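Local coordinates for protein type II restriction enzyme MunI (Mycoplasma, PDB 1D02) that recognises the double-stranded DNA sequence 5'-CAATTG-3' as a homodimer and cleaves it after the first C, leaving 5'-phosphate ends, at residues E144-R158 against Y170-P182. The protein carries 1 engineered substitution. Sequence-based numbering, arbitrary orientation.
Sequences EILPFWVVFEGDITR and YDHYQDNYFMWRP
Phe152 and Met179 pair in register on one face of two parallel strands, the sulfur SD lying 3.9 Å from Phe152 CB and oblique to the ring, a Met-aromatic contact. The edge of the same ring meets Tyr177 CB through CE1. On the other face Trp149 and Phe178 run side by side; with Trp149 CG anti to the backbone N (chi1 -179°), the indole leans across toward the neighbouring strand and brings NE1 to 3.5 Å from Phe178 CB, while helix 186-197 packs on both residues. Ahead of both strands, Leu146 lays CD2 over a face of Tyr173, 3.7 Å from the ring centroid, as a CH-pi contact.

Parallel-sheet bonding links the strands, from Val150 N to Asn176 O through Trp180 N to Phe152 O. The Asn176 side chain takes over where main-chain pairing is lacking: OD1 accepts from Leu146 N at 2.9 Å, and ND2 donates to Phe148 O at 2.8 Å and weakly to Leu146 O. On the C-terminal side, Arg181 NE donates to Thr157 O at 2.7 Å, from above the carbonyl plane, and a water joins Gly154 N to Trp180 O.

The contact thus joins both strands of a beta-alpha-beta unit connected by helix 160-170, with 177-180 outermost in the chain's sheet. Just before the parallel pairing begins, one buried carboxamide, held through oxygen and nitrogen alike, satisfies main-chain groups.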
ATOM      1  N   GLU D 144      16.877  -1.493   9.425  1.00 18.46           N
ATOM      2  CA  GLU D 144      17.240  -0.745   8.235  1.00 19.42           C
ATOM      3  C   GLU D 144      16.762  -1.326   6.912  1.00 16.55           C
ATOM      4  O   GLU D 144      16.948  -0.717   5.856  1.00 16.40           O
ATOM      5  CB  GLU D 144      18.752  -0.513   8.184  1.00 22.59           C
ATOM      6  CG  GLU D 144      19.588  -1.715   7.827  1.00 26.15           C
ATOM      7  CD  GLU D 144      19.946  -2.599   9.015  1.00 29.95           C
ATOM      8  OE1 GLU D 144      20.815  -3.470   8.821  1.00 32.56           O
ATOM      9  OE2 GLU D 144      19.374  -2.443  10.120  1.00 30.05           O
ATOM     10  N   ILE D 145      16.127  -2.489   6.972  1.00 14.56           N
ATOM     11  CA  ILE D 145      15.617  -3.116   5.762  1.00 11.41           C
ATOM     12  C   ILE D 145      14.193  -3.584   6.044  1.00 10.49           C
ATOM     13  O   ILE D 145      13.866  -3.888   7.186  1.00 10.42           O
ATOM     14  CB  ILE D 145      16.495  -4.338   5.369  1.00 12.49           C
ATOM     15  CG1 ILE D 145      16.289  -4.651   3.902  1.00 14.93           C
ATOM     16  CG2 ILE D 145      16.181  -5.563   6.234  1.00 10.95           C
ATOM     17  CD1 ILE D 145      17.039  -3.683   3.009  1.00 16.89           C
ATOM     18  N   LEU D 146      13.337  -3.589   5.019  1.00  8.58           N
ATOM     19  CA  LEU D 146      11.972  -4.095   5.171  1.00  8.99           C
ATOM     20  C   LEU D 146      12.047  -5.589   4.849  1.00  7.89           C
ATOM     21  O   LEU D 146      12.935  -6.026   4.117  1.00  8.49           O
ATOM     22  CB  LEU D 146      11.016  -3.374   4.221  1.00  9.11           C
ATOM     23  CG  LEU D 146      11.019  -1.853   4.458  1.00 11.00           C
ATOM     24  CD1 LEU D 146       9.954  -1.192   3.573  1.00 12.70           C
ATOM     25  CD2 LEU D 146      10.744  -1.542   5.936  1.00 12.75           C
ATOM     26  N   PRO D 147      11.099  -6.387   5.356  1.00  7.69           N
ATOM     27  CA  PRO D 147      11.071  -7.841   5.146  1.00  7.77           C
ATOM     28  C   PRO D 147      10.557  -8.357   3.813  1.00  7.69           C
ATOM     29  O   PRO D 147      10.334  -9.556   3.670  1.00  8.15           O
ATOM     30  CB  PRO D 147      10.211  -8.325   6.306  1.00  7.69           C
ATOM     31  CG  PRO D 147       9.191  -7.196   6.431  1.00  7.69           C
ATOM     32  CD  PRO D 147      10.040  -5.956   6.291  1.00  7.69           C
ATOM     33  N   PHE D 148      10.351  -7.461   2.853  1.00  7.69           N
ATOM     34  CA  PHE D 148       9.838  -7.877   1.551  1.00  8.28           C
ATOM     35  C   PHE D 148      10.630  -7.227   0.438  1.00  7.69           C
ATOM     36  O   PHE D 148      11.385  -6.275   0.666  1.00  7.69           O
ATOM     37  CB  PHE D 148       8.356  -7.486   1.422  1.00  7.77           C
ATOM     38  CG  PHE D 148       8.114  -5.997   1.522  1.00  7.69           C
ATOM     39  CD1 PHE D 148       8.199  -5.189   0.388  1.00  8.22           C
ATOM     40  CD2 PHE D 148       7.802  -5.409   2.744  1.00  8.58           C
ATOM     41  CE1 PHE D 148       7.973  -3.808   0.470  1.00  7.84           C
ATOM     42  CE2 PHE D 148       7.573  -4.037   2.842  1.00  7.69           C
ATOM     43  CZ  PHE D 148       7.653  -3.223   1.713  1.00  7.82           C
ATOM     44  N   TRP D 149      10.454  -7.748  -0.771  1.00  7.69           N
ATOM     45  CA  TRP D 149      11.147  -7.216  -1.936  1.00  7.69           C
ATOM     46  C   TRP D 149      10.158  -7.207  -3.087  1.00  7.69           C
ATOM     47  O   TRP D 149       9.638  -8.256  -3.465  1.00  7.69           O
ATOM     48  CB  TRP D 149      12.346  -8.112  -2.264  1.00  7.69           C
ATOM     49  CG  TRP D 149      13.167  -7.654  -3.436  1.00  8.03           C
ATOM     50  CD1 TRP D 149      13.381  -6.368  -3.840  1.00  7.69           C
ATOM     51  CD2 TRP D 149      13.961  -8.486  -4.286  1.00  7.69           C
ATOM     52  NE1 TRP D 149      14.270  -6.347  -4.900  1.00  8.18           N
ATOM     53  CE2 TRP D 149      14.640  -7.635  -5.190  1.00  7.69           C
ATOM     54  CE3 TRP D 149      14.173  -9.872  -4.370  1.00  7.69           C
ATOM     55  CZ2 TRP D 149      15.520  -8.119  -6.172  1.00  7.69           C
ATOM     56  CZ3 TRP D 149      15.051 -10.358  -5.350  1.00  8.15           C
ATOM     57  CH2 TRP D 149      15.709  -9.478  -6.235  1.00  7.69           C
ATOM     58  N   VAL D 150       9.902  -6.021  -3.636  1.00  7.69           N
ATOM     59  CA  VAL D 150       8.961  -5.887  -4.744  1.00  7.69           C
ATOM     60  C   VAL D 150       9.773  -5.687  -6.029  1.00  7.69           C
ATOM     61  O   VAL D 150      10.602  -4.781  -6.119  1.00  7.69           O
ATOM     62  CB  VAL D 150       8.007  -4.675  -4.544  1.00  7.69           C
ATOM     63  CG1 VAL D 150       7.105  -4.517  -5.761  1.00  7.69           C
ATOM     64  CG2 VAL D 150       7.129  -4.865  -3.272  1.00  7.69           C
ATOM     65  N   VAL D 151       9.571  -6.587  -6.987  1.00  7.69           N
ATOM     66  CA  VAL D 151      10.246  -6.482  -8.281  1.00  7.69           C
ATOM     67  C   VAL D 151       9.238  -5.974  -9.305  1.00  7.77           C
ATOM     68  O   VAL D 151       8.175  -6.594  -9.499  1.00  7.69           O
ATOM     69  CB  VAL D 151      10.799  -7.844  -8.730  1.00  7.69           C
ATOM     70  CG1 VAL D 151      11.421  -7.717 -10.122  1.00  7.69           C
ATOM     71  CG2 VAL D 151      11.850  -8.332  -7.707  1.00  7.69           C
ATOM     72  N   PHE D 152       9.546  -4.834  -9.923  1.00  7.69           N
ATOM     73  CA  PHE D 152       8.676  -4.237 -10.943  1.00  7.74           C
ATOM     74  C   PHE D 152       9.194  -4.674 -12.308  1.00  8.68           C
ATOM     75  O   PHE D 152      10.406  -4.841 -12.493  1.00  7.69           O
ATOM     76  CB  PHE D 152       8.686  -2.707 -10.853  1.00  7.69           C
ATOM     77  CG  PHE D 152       8.069  -2.161  -9.582  1.00  7.69           C
ATOM     78  CD1 PHE D 152       8.867  -1.841  -8.481  1.00  8.04           C
ATOM     79  CD2 PHE D 152       6.698  -1.980  -9.485  1.00  7.69           C
ATOM     80  CE1 PHE D 152       8.307  -1.348  -7.291  1.00  7.69           C
ATOM     81  CE2 PHE D 152       6.120  -1.490  -8.302  1.00  7.69           C
ATOM     82  CZ  PHE D 152       6.923  -1.172  -7.200  1.00  7.70           C
ATOM     83  N   GLU D 153       8.272  -4.833 -13.255  1.00  7.69           N
ATOM     84  CA  GLU D 153       8.592  -5.294 -14.613  1.00  7.69           C
ATOM     85  C   GLU D 153       7.665  -4.563 -15.567  1.00  7.69           C
ATOM     86  O   GLU D 153       6.621  -4.069 -15.144  1.00  7.69           O
ATOM     87  CB  GLU D 153       8.310  -6.798 -14.748  1.00  7.87           C
ATOM     88  CG  GLU D 153       9.214  -7.693 -13.893  1.00  7.93           C
ATOM     89  CD  GLU D 153       8.880  -9.192 -13.986  1.00  9.95           C
ATOM     90  OE1 GLU D 153       7.924  -9.583 -14.687  1.00  9.58           O
ATOM     91  OE2 GLU D 153       9.583  -9.986 -13.316  1.00  8.60           O
ATOM     92  N   GLY D 154       8.033  -4.523 -16.847  1.00  7.69           N
ATOM     93  CA  GLY D 154       7.186  -3.854 -17.833  1.00  7.69           C
ATOM     94  C   GLY D 154       7.614  -2.419 -18.093  1.00  8.38           C
ATOM     95  O   GLY D 154       8.588  -1.918 -17.517  1.00  7.69           O
ATOM     96  N   ASP D 155       6.880  -1.726 -18.957  1.00  7.74           N
ATOM     97  CA  ASP D 155       7.252  -0.344 -19.260  1.00  7.69           C
ATOM     98  C   ASP D 155       7.211   0.595 -18.045  1.00  7.69           C
ATOM     99  O   ASP D 155       7.836   1.663 -18.057  1.00  7.69           O
ATOM    100  CB  ASP D 155       6.373   0.177 -20.409  1.00  7.69           C
ATOM    101  CG  ASP D 155       6.791  -0.391 -21.748  1.00  9.30           C
ATOM    102  OD1 ASP D 155       5.983  -0.377 -22.697  1.00  9.06           O
ATOM    103  OD2 ASP D 155       7.942  -0.844 -21.858  1.00  8.88           O
ATOM    104  N   ILE D 156       6.505   0.212 -16.980  1.00  7.69           N
ATOM    105  CA  ILE D 156       6.479   1.075 -15.797  1.00  7.69           C
ATOM    106  C   ILE D 156       7.900   1.335 -15.307  1.00  7.69           C
ATOM    107  O   ILE D 156       8.197   2.418 -14.796  1.00  8.41           O
ATOM    108  CB  ILE D 156       5.631   0.442 -14.646  1.00  8.25           C
ATOM    109  CG1 ILE D 156       5.580   1.375 -13.431  1.00  7.69           C
ATOM    110  CG2 ILE D 156       6.196  -0.924 -14.259  1.00  7.69           C
ATOM    111  CD1 ILE D 156       4.624   0.862 -12.301  1.00  7.69           C
ATOM    112  N   THR D 157       8.796   0.374 -15.516  1.00  7.69           N
ATOM    113  CA  THR D 157      10.176   0.509 -15.035  1.00  7.69           C
ATOM    114  C   THR D 157      10.992   1.574 -15.739  1.00  7.78           C
ATOM    115  O   THR D 157      12.100   1.890 -15.306  1.00  7.69           O
ATOM    116  CB  THR D 157      10.965  -0.805 -15.165  1.00  8.11           C
ATOM    117  OG1 THR D 157      11.034  -1.173 -16.545  1.00  7.69           O
ATOM    118  CG2 THR D 157      10.290  -1.920 -14.391  1.00  7.69           C
ATOM    119  N   ARG D 158      10.460   2.126 -16.829  1.00  8.02           N
ATOM    120  CA  ARG D 158      11.191   3.169 -17.551  1.00  7.69           C
ATOM    121  C   ARG D 158      10.356   4.441 -17.679  1.00  8.50           C
ATOM    122  O   ARG D 158      10.744   5.381 -18.353  1.00  9.13           O
ATOM    123  CB  ARG D 158      11.577   2.650 -18.948  1.00  8.44           C
ATOM    124  CG  ARG D 158      12.566   1.450 -18.912  1.00  8.36           C
ATOM    125  CD  ARG D 158      13.096   1.083 -20.307  1.00  7.69           C
ATOM    126  NE  ARG D 158      13.829   2.194 -20.905  1.00 10.32           N
ATOM    127  CZ  ARG D 158      13.352   2.956 -21.890  1.00  9.32           C
ATOM    128  NH1 ARG D 158      12.141   2.718 -22.397  1.00  8.48           N
ATOM    129  NH2 ARG D 158      14.075   3.977 -22.351  1.00  9.31           N
ATOM    130  N   TYR D 170       9.437   4.666  -1.371  1.00  7.69           N
ATOM    131  CA  TYR D 170      10.354   3.858  -0.576  1.00  7.79           C
ATOM    132  C   TYR D 170      11.318   4.629   0.331  1.00  7.69           C
ATOM    133  O   TYR D 170      11.869   4.050   1.257  1.00  7.88           O
ATOM    134  CB  TYR D 170      11.100   2.852  -1.481  1.00  7.69           C
ATOM    135  CG  TYR D 170      10.248   1.619  -1.851  1.00  7.69           C
ATOM    136  CD1 TYR D 170       9.181   1.725  -2.743  1.00  7.69           C
ATOM    137  CD2 TYR D 170      10.474   0.383  -1.231  1.00  7.69           C
ATOM    138  CE1 TYR D 170       8.347   0.619  -3.002  1.00  7.87           C
ATOM    139  CE2 TYR D 170       9.666  -0.720  -1.482  1.00  8.05           C
ATOM    140  CZ  TYR D 170       8.602  -0.592  -2.368  1.00  7.69           C
ATOM    141  OH  TYR D 170       7.807  -1.690  -2.614  1.00  7.69           O
ATOM    142  N   ASP D 171      11.521   5.912   0.052  1.00  8.36           N
ATOM    143  CA  ASP D 171      12.314   6.764   0.926  1.00 10.36           C
ATOM    144  C   ASP D 171      13.671   6.141   1.280  1.00 10.20           C
ATOM    145  O   ASP D 171      14.444   5.837   0.381  1.00  9.03           O
ATOM    146  CB  ASP D 171      11.467   7.034   2.179  1.00 11.99           C
ATOM    147  CG  ASP D 171      11.902   8.262   2.934  1.00 14.70           C
ATOM    148  OD1 ASP D 171      11.976   9.354   2.334  1.00 16.68           O
ATOM    149  OD2 ASP D 171      12.150   8.136   4.140  1.00 16.76           O
ATOM    150  N   HIS D 172      13.972   5.917   2.558  1.00 10.83           N
ATOM    151  CA  HIS D 172      15.283   5.351   2.868  1.00 13.67           C
ATOM    152  C   HIS D 172      15.375   3.821   2.821  1.00 12.95           C
ATOM    153  O   HIS D 172      16.310   3.237   3.383  1.00 13.50           O
ATOM    154  CB  HIS D 172      15.804   5.877   4.222  1.00 19.05           C
ATOM    155  CG  HIS D 172      14.972   5.470   5.398  1.00 25.83           C
ATOM    156  ND1 HIS D 172      13.805   6.120   5.748  1.00 30.24           N
ATOM    157  CD2 HIS D 172      15.141   4.481   6.308  1.00 29.23           C
ATOM    158  CE1 HIS D 172      13.294   5.550   6.826  1.00 30.62           C
ATOM    159  NE2 HIS D 172      14.085   4.555   7.187  1.00 31.08           N
ATOM    160  N   TYR D 173      14.415   3.178   2.145  1.00 10.30           N
ATOM    161  CA  TYR D 173      14.409   1.718   1.980  1.00  9.36           C
ATOM    162  C   TYR D 173      14.481   1.432   0.474  1.00  9.46           C
ATOM    163  O   TYR D 173      13.729   0.602  -0.045  1.00  8.89           O
ATOM    164  CB  TYR D 173      13.124   1.085   2.546  1.00  9.24           C
ATOM    165  CG  TYR D 173      12.934   1.325   4.016  1.00 10.85           C
ATOM    166  CD1 TYR D 173      12.105   2.342   4.474  1.00 11.86           C
ATOM    167  CD2 TYR D 173      13.591   0.541   4.950  1.00 11.71           C
ATOM    168  CE1 TYR D 173      11.932   2.568   5.829  1.00 14.36           C
ATOM    169  CE2 TYR D 173      13.426   0.764   6.326  1.00 13.84           C
ATOM    170  CZ  TYR D 173      12.593   1.776   6.750  1.00 15.15           C
ATOM    171  OH  TYR D 173      12.382   1.978   8.101  1.00 18.68           O
ATOM    172  N   GLN D 174      15.387   2.122  -0.222  1.00 10.32           N
ATOM    173  CA  GLN D 174      15.523   1.943  -1.663  1.00 11.20           C
ATOM    174  C   GLN D 174      15.842   0.533  -2.110  1.00 10.94           C
ATOM    175  O   GLN D 174      15.460   0.145  -3.211  1.00 12.80           O
ATOM    176  CB  GLN D 174      16.597   2.881  -2.224  1.00 11.80           C
ATOM    177  CG  GLN D 174      16.209   4.335  -2.178  1.00 12.29           C
ATOM    178  CD  GLN D 174      14.980   4.631  -3.019  1.00 10.99           C
ATOM    179  OE1 GLN D 174      14.976   4.394  -4.229  1.00 14.12           O
ATOM    180  NE2 GLN D 174      13.942   5.165  -2.390  1.00  8.24           N
ATOM    181  N   ASP D 175      16.503  -0.259  -1.267  1.00 11.67           N
ATOM    182  CA  ASP D 175      16.868  -1.601  -1.681  1.00 10.48           C
ATOM    183  C   ASP D 175      15.730  -2.613  -1.608  1.00  9.91           C
ATOM    184  O   ASP D 175      15.904  -3.763  -2.020  1.00  9.02           O
ATOM    185  CB  ASP D 175      18.057  -2.121  -0.856  1.00 12.28           C
ATOM    186  CG  ASP D 175      19.319  -1.280  -1.044  1.00 13.96           C
ATOM    187  OD1 ASP D 175      19.418  -0.526  -2.037  1.00 15.68           O
ATOM    188  OD2 ASP D 175      20.229  -1.389  -0.191  1.00 13.37           O
ATOM    189  N   ASN D 176      14.577  -2.194  -1.075  1.00  7.80           N
ATOM    190  CA  ASN D 176      13.434  -3.085  -0.968  1.00  7.74           C
ATOM    191  C   ASN D 176      12.573  -3.200  -2.235  1.00  7.82           C
ATOM    192  O   ASN D 176      11.532  -3.845  -2.227  1.00  7.69           O
ATOM    193  CB  ASN D 176      12.612  -2.729   0.270  1.00  7.69           C
ATOM    194  CG  ASN D 176      13.286  -3.233   1.541  1.00  8.65           C
ATOM    195  OD1 ASN D 176      13.771  -2.449   2.355  1.00  7.92           O
ATOM    196  ND2 ASN D 176      13.366  -4.551   1.678  1.00  7.69           N
ATOM    197  N   TYR D 177      13.010  -2.558  -3.319  1.00  7.88           N
ATOM    198  CA  TYR D 177      12.338  -2.775  -4.601  1.00  7.69           C
ATOM    199  C   TYR D 177      13.425  -2.848  -5.662  1.00  7.70           C
ATOM    200  O   TYR D 177      14.561  -2.418  -5.420  1.00  7.69           O
ATOM    201  CB  TYR D 177      11.349  -1.654  -4.954  1.00  7.69           C
ATOM    202  CG  TYR D 177      12.000  -0.356  -5.359  1.00  7.84           C
ATOM    203  CD1 TYR D 177      12.317  -0.098  -6.693  1.00  9.13           C
ATOM    204  CD2 TYR D 177      12.302   0.600  -4.406  1.00  8.14           C
ATOM    205  CE1 TYR D 177      12.924   1.095  -7.063  1.00  9.26           C
ATOM    206  CE2 TYR D 177      12.899   1.797  -4.752  1.00  9.84           C
ATOM    207  CZ  TYR D 177      13.207   2.042  -6.082  1.00  9.43           C
ATOM    208  OH  TYR D 177      13.788   3.241  -6.400  1.00 10.00           O
ATOM    209  N   PHE D 178      13.104  -3.431  -6.812  1.00  7.69           N
ATOM    210  CA  PHE D 178      14.066  -3.474  -7.920  1.00  8.24           C
ATOM    211  C   PHE D 178      13.286  -3.327  -9.213  1.00  7.69           C
ATOM    212  O   PHE D 178      12.230  -3.951  -9.375  1.00  7.99           O
ATOM    213  CB  PHE D 178      14.847  -4.795  -7.947  1.00  7.69           C
ATOM    214  CG  PHE D 178      15.738  -4.938  -9.152  1.00  7.69           C
ATOM    215  CD1 PHE D 178      16.945  -4.229  -9.247  1.00  9.05           C
ATOM    216  CD2 PHE D 178      15.375  -5.785 -10.196  1.00  7.69           C
ATOM    217  CE1 PHE D 178      17.776  -4.372 -10.374  1.00  9.85           C
ATOM    218  CE2 PHE D 178      16.198  -5.931 -11.321  1.00  7.80           C
ATOM    219  CZ  PHE D 178      17.392  -5.230 -11.408  1.00  8.67           C
ATOM    220  N   MET D 179      13.804  -2.499 -10.116  1.00  7.69           N
ATOM    221  CA  MET D 179      13.182  -2.251 -11.422  1.00  7.88           C
ATOM    222  C   MET D 179      13.883  -3.159 -12.430  1.00  7.69           C
ATOM    223  O   MET D 179      15.023  -2.882 -12.812  1.00  7.69           O
ATOM    224  CB  MET D 179      13.398  -0.789 -11.848  1.00  7.88           C
ATOM    225  CG  MET D 179      12.825   0.228 -10.899  1.00 11.85           C
ATOM    226  SD  MET D 179      11.063   0.393 -11.168  1.00 17.28           S
ATOM    227  CE  MET D 179      10.632   1.656  -9.982  1.00 15.61           C
ATOM    228  N   TRP D 180      13.218  -4.235 -12.856  1.00  7.69           N
ATOM    229  CA  TRP D 180      13.828  -5.158 -13.809  1.00  7.69           C
ATOM    230  C   TRP D 180      13.316  -4.710 -15.173  1.00  7.70           C
ATOM    231  O   TRP D 180      12.210  -5.053 -15.579  1.00  7.69           O
ATOM    232  CB  TRP D 180      13.411  -6.598 -13.498  1.00  7.69           C
ATOM    233  CG  TRP D 180      14.295  -7.634 -14.167  1.00  9.08           C
ATOM    234  CD1 TRP D 180      15.522  -7.421 -14.743  1.00  9.43           C
ATOM    235  CD2 TRP D 180      14.008  -9.028 -14.334  1.00  7.69           C
ATOM    236  NE1 TRP D 180      16.010  -8.601 -15.263  1.00  8.50           N
ATOM    237  CE2 TRP D 180      15.100  -9.600 -15.028  1.00  7.69           C
ATOM    238  CE3 TRP D 180      12.933  -9.847 -13.966  1.00  7.69           C
ATOM    239  CZ2 TRP D 180      15.145 -10.947 -15.365  1.00  8.01           C
ATOM    240  CZ3 TRP D 180      12.979 -11.208 -14.302  1.00  7.86           C
ATOM    241  CH2 TRP D 180      14.076 -11.740 -14.993  1.00  8.12           C
ATOM    242  N   ARG D 181      14.159  -3.949 -15.871  1.00  7.69           N
ATOM    243  CA  ARG D 181      13.777  -3.363 -17.150  1.00  9.03           C
ATOM    244  C   ARG D 181      13.732  -4.302 -18.340  1.00 11.09           C
ATOM    245  O   ARG D 181      14.383  -5.348 -18.346  1.00 10.80           O
ATOM    246  CB  ARG D 181      14.685  -2.149 -17.427  1.00  8.67           C
ATOM    247  CG  ARG D 181      14.540  -1.079 -16.317  1.00  8.34           C
ATOM    248  CD  ARG D 181      15.284   0.261 -16.524  1.00 11.60           C
ATOM    249  NE  ARG D 181      14.738   1.204 -15.539  1.00 11.73           N
ATOM    250  CZ  ARG D 181      15.257   1.453 -14.338  1.00 11.61           C
ATOM    251  NH1 ARG D 181      16.388   0.865 -13.943  1.00 13.87           N
ATOM    252  NH2 ARG D 181      14.593   2.219 -13.489  1.00 12.11           N
ATOM    253  N   PRO D 182      12.952  -3.945 -19.364  1.00 13.05           N
ATOM    254  CA  PRO D 182      12.813  -4.750 -20.580  1.00 17.03           C
ATOM    255  C   PRO D 182      14.228  -4.950 -21.141  1.00 19.14           C
ATOM    256  O   PRO D 182      15.065  -4.039 -21.109  1.00 21.37           O
ATOM    257  CB  PRO D 182      11.987  -3.836 -21.493  1.00 15.91           C
ATOM    258  CG  PRO D 182      11.104  -3.112 -20.534  1.00 13.94           C
ATOM    259  CD  PRO D 182      12.072  -2.754 -19.408  1.00 13.31           C
TER
HETATM  260  O   HOH W   1      10.554  -5.404 -17.706  1.00  9.60           O